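Local coordinates for polyketide biosynthesis cytochrome P450 PksS (Bacillus subtilis, PDB 4YZR), which carries out the heme-dependent oxidation of dihydrobacillaene, a step in the biosynthesis of the polyketide antibiotic bacillaene, at residues R113-L118 and A355-L360; E123-Q128 and S147-I152; S319-P324 and H342-F347. All coordinates share one frame; numbering follows the deposited sequence. Where two conformers were deposited one is given.

Interaction 1: residues R113-L118 and A355-L360; sequences RTIENL and APLARL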
loop_
_atom_site.group_PDB
_atom_site.type_symbol
_atom_site.label_atom_id
_atom_site.label_comp_id
_atom_site.label_asym_id
_atom_site.label_seq_id
_atom_site.Cartn_x
_atom_site.Cartn_y
_atom_site.Cartn_z
ATOM N N ARG A 113 -6.519 16.365 -10.941
ATOM C CA ARG A 113 -6.640 17.718 -10.427
ATOM C C ARG A 113 -7.075 17.632 -8.982
ATOM O O ARG A 113 -6.665 18.464 -8.192
ATOM C CB ARG A 113 -7.699 18.453 -11.301
ATOM C CG ARG A 113 -7.971 19.892 -10.807
ATOM C CD ARG A 113 -6.803 20.817 -10.977
ATOM N NE ARG A 113 -7.328 22.178 -11.200
ATOM C CZ ARG A 113 -6.567 23.261 -11.404
ATOM N NH1 ARG A 113 -5.226 23.157 -11.488
ATOM N NH2 ARG A 113 -7.144 24.430 -11.574
ATOM N N THR A 114 -8.059 16.764 -8.675
ATOM C CA THR A 114 -8.641 16.682 -7.369
ATOM C C THR A 114 -7.472 16.444 -6.359
ATOM O O THR A 114 -7.335 17.060 -5.323
ATOM C CB THR A 114 -9.702 15.611 -7.314
ATOM O OG1 THR A 114 -10.777 15.956 -8.231
ATOM C CG2 THR A 114 -10.183 15.527 -5.979
ATOM N N ILE A 115 -6.662 15.447 -6.682
ATOM C CA ILE A 115 -5.564 15.068 -5.764
ATOM C C ILE A 115 -4.539 16.167 -5.792
ATOM O O ILE A 115 -3.978 16.547 -4.768
ATOM C CB ILE A 115 -4.964 13.720 -6.157
ATOM C CG1 ILE A 115 -5.940 12.638 -5.933
ATOM C CG2 ILE A 115 -3.699 13.444 -5.401
ATOM C CD1 ILE A 115 -6.478 12.607 -4.637
ATOM N N GLU A 116 -4.196 16.726 -6.959
ATOM C CA GLU A 116 -3.236 17.770 -7.031
ATOM C C GLU A 116 -3.578 18.969 -6.204
ATOM O O GLU A 116 -2.773 19.639 -5.648
ATOM C CB GLU A 116 -2.984 18.234 -8.502
ATOM C CG GLU A 116 -1.856 19.190 -8.599
ATOM C CD GLU A 116 -0.464 18.662 -8.221
ATOM O OE1 GLU A 116 -0.173 17.465 -8.240
ATOM O OE2 GLU A 116 0.454 19.415 -7.916
ATOM N N ASN A 117 -4.868 19.209 -6.111
ATOM C CA ASN A 117 -5.426 20.289 -5.279
ATOM C C ASN A 117 -5.111 20.173 -3.793
ATOM O O ASN A 117 -5.141 21.172 -3.049
ATOM C CB ASN A 117 -6.899 20.527 -5.488
ATOM C CG ASN A 117 -7.239 21.149 -6.837
ATOM O OD1 ASN A 117 -6.384 21.715 -7.528
ATOM N ND2 ASN A 117 -8.499 21.072 -7.193
ATOM N N LEU A 118 -4.708 18.956 -3.379
ATOM C CA LEU A 118 -4.281 18.716 -1.995
ATOM C C LEU A 118 -2.851 19.104 -1.715
ATOM O O LEU A 118 -2.428 19.122 -0.564
ATOM C CB LEU A 118 -4.422 17.227 -1.635
ATOM C CG LEU A 118 -5.840 16.685 -1.819
ATOM C CD1 LEU A 118 -5.773 15.174 -1.536
ATOM C CD2 LEU A 118 -6.787 17.351 -0.835
ATOM N N ALA A 355 -3.026 5.830 -6.328
ATOM C CA ALA A 355 -1.649 6.068 -6.848
ATOM C C ALA A 355 -1.317 7.527 -6.951
ATOM O O ALA A 355 -0.227 7.917 -6.535
ATOM C CB ALA A 355 -1.413 5.326 -8.170
ATOM N N PRO A 356 -2.236 8.424 -7.406
ATOM C CA PRO A 356 -1.770 9.799 -7.508
ATOM C C PRO A 356 -1.519 10.410 -6.136
ATOM O O PRO A 356 -0.649 11.276 -5.967
ATOM C CB PRO A 356 -2.970 10.518 -8.207
ATOM C CG PRO A 356 -3.855 9.426 -8.639
ATOM C CD PRO A 356 -3.508 8.141 -8.097
ATOM N N LEU A 357 -2.264 9.984 -5.125
ATOM C CA LEU A 357 -2.088 10.519 -3.781
ATOM C C LEU A 357 -0.833 9.968 -3.152
ATOM O O LEU A 357 -0.073 10.712 -2.564
ATOM C CB LEU A 357 -3.315 10.179 -2.904
ATOM C CG LEU A 357 -3.204 10.666 -1.473
ATOM C CD1 LEU A 357 -3.018 12.175 -1.404
ATOM C CD2 LEU A 357 -4.551 10.311 -0.800
ATOM N N ALA A 358 -0.565 8.675 -3.306
ATOM C CA ALA A 358 0.697 8.122 -2.815
ATOM C C ALA A 358 1.866 8.803 -3.455
ATOM O O ALA A 358 2.858 9.177 -2.804
ATOM C CB ALA A 358 0.707 6.667 -3.103
ATOM N N ARG A 359 1.800 9.030 -4.766
ATOM C CA ARG A 359 2.866 9.690 -5.466
ATOM C C ARG A 359 3.032 11.120 -5.010
ATOM O O ARG A 359 4.174 11.594 -4.862
ATOM C CB ARG A 359 2.607 9.664 -6.972
ATOM C CG ARG A 359 2.843 8.301 -7.603
ATOM C CD ARG A 359 2.383 8.260 -9.048
ATOM N NE ARG A 359 2.910 7.070 -9.722
ATOM C CZ ARG A 359 2.283 6.257 -10.572
ATOM N NH1 ARG A 359 1.027 6.371 -10.838
ATOM N NH2 ARG A 359 2.987 5.227 -11.093
ATOM N N LEU A 360 1.947 11.843 -4.701
ATOM C CA LEU A 360 2.055 13.221 -4.259
ATOM C C LEU A 360 2.627 13.274 -2.889
ATOM O O LEU A 360 3.483 14.147 -2.558
ATOM C CB LEU A 360 0.713 13.848 -4.320
ATOM C CG LEU A 360 0.614 15.334 -3.891
ATOM C CD1 LEU A 360 1.506 16.224 -4.738
ATOM C CD2 LEU A 360 -0.795 15.807 -3.994
#
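The one flat group in this contact, the carboxylate of E116, touches L360 with its OE1 corner, 4.1 Å from L360 CD1. The two side chains cross at about a right angle. The polar partner of the carboxylate is R119, with a salt bridge from OE2, while the chain, bent at chi2, crosses the leucine and brings OE1 to its CD1 methyl. On the other margin the P356 ring meets I115 with CB, which lies 4.1 Å from I115 CG2.

Between E116 and P356 sits I115. Its CG1 stands anti to the carbonyl carbon (chi1 -68°), which leaves CG2 anti to the backbone N. The side chain points toward the other helix. There CG2 comes 3.7 Å from L357 CA, so it touches backbone as well as side chains. The segment 355-360 opens the helix that follows the cysteine loop of the cytochrome P450 fold, the L helix, and A358 on it lines the heme pocket. The contact thus sets the short helix 112-116 against the first turns of the L helix.

L360 packs beside I115. Its CD2 is 4.0 Å from I115 CG2 and 3.4 Å from I115 O. At the other end L118 meets L357, with the two CD1 atoms 4.1 Å apart and the side chains crossing at about a right angle. I122 of helix 119-133 also covers L357 and L360.

Interaction 2: residues E123-Q128 and S147-I152; sequences EQIAEQ and SPLPFI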
loop_
_atom_site.group_PDB
_atom_site.type_symbol
_atom_site.label_atom_id
_atom_site.label_comp_id
_atom_site.label_asym_id
_atom_site.label_seq_id
_atom_site.Cartn_x
_atom_site.Cartn_y
_atom_site.Cartn_z
ATOM N N GLU A 123 1.932 19.828 1.840
ATOM C CA GLU A 123 3.164 20.556 2.128
ATOM C C GLU A 123 3.086 21.136 3.513
ATOM O O GLU A 123 4.110 21.091 4.233
ATOM C CB GLU A 123 3.326 21.703 1.079
ATOM C CG GLU A 123 3.784 21.179 -0.282
ATOM C CD GLU A 123 3.767 22.158 -1.450
ATOM O OE1 GLU A 123 3.156 23.191 -1.301
ATOM O OE2 GLU A 123 4.271 21.817 -2.511
ATOM N N GLN A 124 1.999 21.635 3.963
ATOM C CA GLN A 124 1.895 22.271 5.251
ATOM C C GLN A 124 2.068 21.238 6.319
ATOM O O GLN A 124 2.766 21.492 7.319
ATOM C CB GLN A 124 0.562 22.992 5.450
ATOM C CG GLN A 124 0.505 24.244 4.692
ATOM C CD GLN A 124 -0.835 24.887 4.962
ATOM O OE1 GLN A 124 -1.066 25.312 6.102
ATOM N NE2 GLN A 124 -1.732 24.908 3.959
ATOM N N ILE A 125 1.485 20.064 6.157
ATOM C CA ILE A 125 1.679 18.963 7.142
ATOM C C ILE A 125 3.080 18.568 7.193
ATOM O O ILE A 125 3.684 18.436 8.321
ATOM C CB ILE A 125 0.784 17.736 6.773
ATOM C CG1 ILE A 125 -0.681 18.104 6.861
ATOM C CG2 ILE A 125 1.100 16.526 7.629
ATOM C CD1 ILE A 125 -1.538 17.133 6.057
ATOM N N ALA A 126 3.752 18.396 6.108
ATOM C CA ALA A 126 5.164 18.041 6.099
ATOM C C ALA A 126 6.000 19.050 6.830
ATOM O O ALA A 126 6.850 18.674 7.659
ATOM C CB ALA A 126 5.740 17.790 4.712
ATOM N N GLU A 127 5.775 20.307 6.532
ATOM C CA GLU A 127 6.580 21.382 7.206
ATOM C C GLU A 127 6.324 21.452 8.645
ATOM O O GLU A 127 7.330 21.565 9.435
ATOM C CB GLU A 127 6.360 22.686 6.448
ATOM C CG GLU A 127 6.918 22.654 4.990
ATOM C CD GLU A 127 8.395 22.204 4.740
ATOM O OE1 GLU A 127 9.283 22.662 5.423
ATOM O OE2 GLU A 127 8.676 21.564 3.728
ATOM N N GLN A 128 5.171 21.228 9.146
ATOM C CA GLN A 128 4.898 21.186 10.559
ATOM C C GLN A 128 5.587 20.024 11.219
ATOM O O GLN A 128 6.150 20.132 12.327
ATOM C CB GLN A 128 3.386 21.066 10.846
ATOM C CG GLN A 128 2.926 20.874 12.265
ATOM C CD GLN A 128 2.970 19.428 12.801
ATOM O OE1 GLN A 128 2.230 18.547 12.321
ATOM N NE2 GLN A 128 3.741 19.197 13.872
ATOM N N SER A 147 5.013 7.823 9.571
ATOM C CA SER A 147 3.702 7.397 10.068
ATOM C C SER A 147 2.691 8.535 10.181
ATOM O O SER A 147 1.554 8.423 9.721
ATOM C CB SER A 147 3.865 6.635 11.396
ATOM O OG SER A 147 4.712 5.492 11.268
ATOM N N PRO A 148 3.041 9.716 10.751
ATOM C CA PRO A 148 2.003 10.762 10.955
ATOM C C PRO A 148 1.567 11.420 9.701
ATOM O O PRO A 148 0.417 11.740 9.565
ATOM C CB PRO A 148 2.631 11.765 11.954
ATOM C CG PRO A 148 4.086 11.433 11.891
ATOM C CD PRO A 148 4.271 10.009 11.553
ATOM N N LEU A 149 2.425 11.599 8.702
ATOM C CA LEU A 149 2.044 12.383 7.539
ATOM C C LEU A 149 0.852 11.752 6.819
ATOM O O LEU A 149 -0.190 12.423 6.648
ATOM C CB LEU A 149 3.191 12.725 6.638
ATOM C CG LEU A 149 2.858 13.567 5.417
ATOM C CD1 LEU A 149 3.984 14.570 4.991
ATOM C CD2 LEU A 149 2.374 12.826 4.229
ATOM N N PRO A 150 0.877 10.460 6.467
ATOM C CA PRO A 150 -0.272 9.861 5.748
ATOM C C PRO A 150 -1.491 9.884 6.621
ATOM O O PRO A 150 -2.629 9.991 6.092
ATOM C CB PRO A 150 0.220 8.506 5.384
ATOM C CG PRO A 150 1.746 8.654 5.320
ATOM C CD PRO A 150 2.039 9.537 6.488
ATOM N N PHE A 151 -1.346 9.675 7.923
ATOM C CA PHE A 151 -2.499 9.732 8.832
ATOM C C PHE A 151 -3.156 11.072 8.835
ATOM O O PHE A 151 -4.423 11.133 8.791
ATOM C CB PHE A 151 -2.087 9.302 10.239
ATOM C CG PHE A 151 -3.245 9.335 11.242
ATOM C CD1 PHE A 151 -4.065 8.265 11.329
ATOM C CD2 PHE A 151 -3.496 10.451 11.927
ATOM C CE1 PHE A 151 -5.191 8.378 12.232
ATOM C CE2 PHE A 151 -4.533 10.522 12.806
ATOM C CZ PHE A 151 -5.369 9.520 12.896
ATOM N N ILE A 152 -2.407 12.138 8.880
ATOM C CA ILE A 152 -3.022 13.456 8.875
ATOM C C ILE A 152 -3.666 13.740 7.500
ATOM O O ILE A 152 -4.742 14.303 7.421
ATOM C CB ILE A 152 -2.031 14.564 9.275
ATOM C CG1 ILE A 152 -1.457 14.238 10.710
ATOM C CG2 ILE A 152 -2.700 15.948 9.240
ATOM C CD1 ILE A 152 -0.250 15.056 11.023
#
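I125 and I152 have the same first torsion, and this brings their branches together. In each, CG1 is anti to the carbonyl carbon (chi1 -64° in I125, -58° in I152), and CG2 is anti to the backbone N. The CB atoms of both point across the gap between the helices. The two side chains then slide past each other in opposite directions. CD1 of I125 reaches CG2 of I152 at 3.6 Å, and CD1 of I152 reaches CG2 of I125 at 3.9 Å. The long branch of each isoleucine therefore rests on the short branch of the other.

L149 fills the next place. Its CB leaves the helix along the side, but CG is anti to the backbone N, which carries the isopropyl end across to the partner helix. CG of L149 lies 4.1 Å from I125 CG2, and CD1 of L149 is 3.7 Å from A126 CB. The small A126 lets the leucine tip come close to the backbone, with CD1 also 3.8 Å from A126 CA. Q128 covers the margin loosely, near the end of I152.

The pairs I125–I152, I125–L149 and A126–L149 are apolar. The axes of these short segments come within 9.9 Å and their directions differ by 144°, so the helices are roughly antiparallel. Around the contact, E361 of helix 355-372 touches L149, and helix 228-259 packs on P150. These four helices, D (119-133), E (148-158), I (228-259) and L (355-372), form the bundle at the core of the cytochrome P450 fold, in which E runs against the other three.

Interaction 3: residues S319-P324 and H342-F347; sequences SANRDP and HISFGF. With HEM (protoporphyrin IX containing Fe), chain C.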
loop_
_atom_site.group_PDB
_atom_site.type_symbol
_atom_site.label_atom_id
_atom_site.label_comp_id
_atom_site.label_asym_id
_atom_site.label_seq_id
_atom_site.Cartn_x
_atom_site.Cartn_y
_atom_site.Cartn_z
ATOM N N SER A 319 9.826 -9.302 -6.529
ATOM C CA SER A 319 10.740 -9.882 -7.512
ATOM C C SER A 319 10.405 -9.516 -8.913
ATOM O O SER A 319 11.313 -9.413 -9.772
ATOM C CB SER A 319 10.750 -11.387 -7.304
ATOM O OG SER A 319 9.545 -11.998 -7.409
ATOM N N ALA A 320 9.150 -9.372 -9.273
ATOM C CA ALA A 320 8.799 -8.971 -10.618
ATOM C C ALA A 320 9.428 -7.628 -10.939
ATOM O O ALA A 320 9.949 -7.365 -12.033
ATOM C CB ALA A 320 7.299 -8.838 -10.753
ATOM N N ASN A 321 9.450 -6.730 -9.936
ATOM C CA ASN A 321 10.021 -5.400 -10.037
ATOM C C ASN A 321 11.557 -5.391 -10.170
ATOM O O ASN A 321 12.112 -4.353 -10.448
ATOM C CB ASN A 321 9.579 -4.579 -8.831
ATOM C CG ASN A 321 8.264 -3.974 -9.004
ATOM O OD1 ASN A 321 7.668 -3.963 -10.080
ATOM N ND2 ASN A 321 7.759 -3.393 -7.907
ATOM N N ARG A 322 12.152 -6.545 -9.985
ATOM C CA ARG A 322 13.601 -6.721 -10.132
ATOM C C ARG A 322 13.912 -7.679 -11.239
ATOM O O ARG A 322 15.042 -8.276 -11.277
ATOM C CB ARG A 322 14.279 -7.118 -8.800
ATOM C CG ARG A 322 14.131 -5.977 -7.777
ATOM C CD ARG A 322 14.698 -6.337 -6.467
ATOM N NE ARG A 322 14.436 -5.310 -5.445
ATOM C CZ ARG A 322 15.309 -4.946 -4.550
ATOM N NH1 ARG A 322 16.563 -5.496 -4.501
ATOM N NH2 ARG A 322 14.932 -4.133 -3.634
ATOM N N ASP A 323 12.997 -7.943 -12.144
ATOM C CA ASP A 323 13.221 -8.969 -13.202
ATOM C C ASP A 323 14.088 -8.384 -14.258
ATOM O O ASP A 323 13.776 -7.417 -14.908
ATOM C CB ASP A 323 11.846 -9.351 -13.720
ATOM C CG ASP A 323 11.806 -10.524 -14.613
ATOM O OD1 ASP A 323 12.819 -10.653 -15.433
ATOM O OD2 ASP A 323 10.924 -11.332 -14.602
ATOM N N PRO A 324 15.272 -9.039 -14.545
ATOM C CA PRO A 324 16.136 -8.477 -15.551
ATOM C C PRO A 324 15.681 -8.591 -16.977
ATOM O O PRO A 324 16.250 -7.870 -17.814
ATOM C CB PRO A 324 17.462 -9.321 -15.371
ATOM C CG PRO A 324 17.049 -10.524 -14.822
ATOM C CD PRO A 324 15.844 -10.200 -13.876
ATOM N N HIS A 342 7.253 -0.654 -13.262
ATOM C CA HIS A 342 7.035 -1.443 -12.072
ATOM C C HIS A 342 5.554 -1.743 -11.893
ATOM O O HIS A 342 4.656 -1.016 -12.408
ATOM C CB HIS A 342 7.586 -0.669 -10.830
ATOM C CG HIS A 342 6.837 0.542 -10.470
ATOM N ND1 HIS A 342 5.593 0.538 -9.877
ATOM C CD2 HIS A 342 7.162 1.841 -10.640
ATOM C CE1 HIS A 342 5.204 1.760 -9.655
ATOM N NE2 HIS A 342 6.109 2.599 -10.134
ATOM N N ILE A 343 5.258 -2.745 -11.122
ATOM C CA ILE A 343 3.912 -3.145 -10.756
ATOM C C ILE A 343 3.605 -2.966 -9.249
ATOM O O ILE A 343 2.819 -3.670 -8.668
ATOM C CB ILE A 343 3.569 -4.563 -11.202
ATOM C CG1 ILE A 343 4.480 -5.641 -10.665
ATOM C CG2 ILE A 343 3.532 -4.628 -12.742
ATOM C CD1 ILE A 343 3.859 -7.075 -10.809
ATOM N N SER A 344 4.265 -1.967 -8.679
ATOM C CA SER A 344 4.030 -1.678 -7.254
ATOM C C SER A 344 2.629 -1.261 -6.899
ATOM O O SER A 344 2.215 -1.385 -5.752
ATOM C CB SER A 344 4.951 -0.690 -6.729
ATOM O OG SER A 344 6.333 -1.184 -6.934
ATOM N N PHE A 345 1.909 -0.733 -7.881
ATOM C CA PHE A 345 0.457 -0.325 -7.776
ATOM C C PHE A 345 -0.449 -1.399 -8.388
ATOM O O PHE A 345 -1.620 -1.161 -8.628
ATOM C CB PHE A 345 0.231 1.015 -8.373
ATOM C CG PHE A 345 0.851 2.162 -7.651
ATOM C CD1 PHE A 345 0.562 2.421 -6.319
ATOM C CD2 PHE A 345 1.661 3.122 -8.301
ATOM C CE1 PHE A 345 1.045 3.480 -5.629
ATOM C CE2 PHE A 345 2.143 4.216 -7.654
ATOM C CZ PHE A 345 1.832 4.418 -6.334
ATOM N N GLY A 346 0.118 -2.586 -8.706
ATOM C CA GLY A 346 -0.624 -3.621 -9.391
ATOM C C GLY A 346 -0.701 -3.292 -10.854
ATOM O O GLY A 346 0.156 -2.623 -11.438
ATOM N N PHE A 347 -1.732 -3.864 -11.502
ATOM C CA PHE A 347 -1.922 -3.737 -12.995
ATOM C C PHE A 347 -3.282 -4.154 -13.384
ATOM O O PHE A 347 -3.700 -5.175 -12.843
ATOM C CB PHE A 347 -0.881 -4.616 -13.762
ATOM C CG PHE A 347 -1.002 -4.460 -15.214
ATOM C CD1 PHE A 347 -0.384 -3.474 -15.830
ATOM C CD2 PHE A 347 -1.889 -5.233 -15.931
ATOM C CE1 PHE A 347 -0.606 -3.209 -17.155
ATOM C CE2 PHE A 347 -2.144 -4.965 -17.294
ATOM C CZ PHE A 347 -1.479 -3.959 -17.870
HETATM C CHA HEM C . -5.243 -1.174 -4.948
HETATM C CHB HEM C . -0.587 -0.482 -3.858
HETATM C CHC HEM C . -1.741 3.694 -1.650
HETATM C CHD HEM C . -6.369 2.884 -2.622
HETATM C C1A HEM C . -3.887 -1.368 -4.829
HETATM C C2A HEM C . -3.077 -2.459 -5.388
HETATM C C3A HEM C . -1.830 -2.284 -5.028
HETATM C C4A HEM C . -1.758 -1.013 -4.304
HETATM C CMA HEM C . -0.689 -3.193 -5.257
HETATM C CAA HEM C . -3.658 -3.675 -6.119
HETATM C CBA HEM C . -3.978 -4.778 -5.218
HETATM C CGA HEM C . -4.536 -6.124 -5.852
HETATM O O1A HEM C . -4.621 -7.070 -4.995
HETATM O O2A HEM C . -4.730 -6.063 -7.009
HETATM C C1B HEM C . -0.496 0.714 -3.149
HETATM C C2B HEM C . 0.705 1.340 -2.704
HETATM C C3B HEM C . 0.429 2.509 -2.077
HETATM C C4B HEM C . -1.028 2.624 -2.140
HETATM C CMB HEM C . 2.014 0.739 -2.939
HETATM C CAB HEM C . 1.273 3.505 -1.440
HETATM C CBB HEM C . 2.525 3.604 -1.718
HETATM C C1C HEM C . -3.091 3.908 -1.727
HETATM C C2C HEM C . -3.845 4.987 -1.221
HETATM C C3C HEM C . -5.195 4.763 -1.499
HETATM C C4C HEM C . -5.243 3.493 -2.150
HETATM C CMC HEM C . -3.178 6.210 -0.650
HETATM C CAC HEM C . -6.345 5.596 -1.187
HETATM C CBC HEM C . -6.391 6.411 -0.197
HETATM C C1D HEM C . -6.503 1.710 -3.323
HETATM C C2D HEM C . -7.761 1.126 -3.720
HETATM C C3D HEM C . -7.428 -0.011 -4.399
HETATM C C4D HEM C . -5.956 -0.122 -4.424
HETATM C CMD HEM C . -9.142 1.710 -3.517
HETATM C CAD HEM C . -8.358 -0.987 -5.073
HETATM C CBD HEM C . -8.627 -0.636 -6.503
HETATM C CGD HEM C . -9.669 -1.535 -7.237
HETATM O O1D HEM C . -9.910 -2.624 -6.706
HETATM O O2D HEM C . -10.107 -1.085 -8.313
HETATM N NA HEM C . -3.018 -0.487 -4.270
HETATM N NB HEM C . -1.530 1.561 -2.824
HETATM N NC HEM C . -3.958 3.023 -2.308
HETATM N ND HEM C . -5.428 0.952 -3.720
HETATM FE FE HEM C . -3.493 1.293 -3.343
#
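N321 OD1 points at the backbone of H342 and I343, and the amide plane stands 89° from the imidazole of H342. The two side chains meet without stacking: N321 OD1 lies 3.4 Å from H342 CB. The same oxygen accepts the backbone N-H of I343 at 2.9 Å (I343 N to N321 OD1). This bond is nearly straight, at 168°, and it arrives in the carbonyl plane, on a lone pair. At the other end of the amide, N321 ND2 gives a weak, bent bond to S344 OG. ND2 is also bonded to S286 OG.

H342 turns back on its own segment. Its CG sits between the backbone N and the carbonyl carbon (chi1 69°), which places ND1 3.1 Å from S344 N, with that nitrogen lying in the plane of the imidazole. A320 adds an apolar touch, with CB 3.9 Å from I343 CD1.

F345, the phenylalanine of the family's FxxGxxxCxG signature, lies obliquely near the heme, with CE1 3.6 Å from HEM C2B. G346 N is close to the heme methyl CMA.

S344 OG takes the amide N-H and gives its own proton to L282 O. ND1 of H342 accepts from S344 N, consistent with a proton on NE2 for the bond to E279. The negative charge of E279 would then polarise the ring. The buried N321 and S344, together with H342, hold the start of the heme-binding loop to the 319-324 turn and helix 274-285.

How the interactions relate
Interactions 1 and 2 are apolar helix packing, while interaction 3 joins two turns mainly by hydrogen bonds. Interactions 2 and 3 are buried; interaction 1 is partly buried, with E116 and P356 on its margin. Helix 355-372 links the first two, since it supplies one side of interaction 1 and also borders interaction 2 through E361. Interaction 3 touches the start of the same helix: F345 packs on A355, A358 and R359. E279 bonds R359, on the helix of interaction 1, and H342 of interaction 3. Interactions 2 and 3 lie on opposite sides of the chain's centre and do not touch.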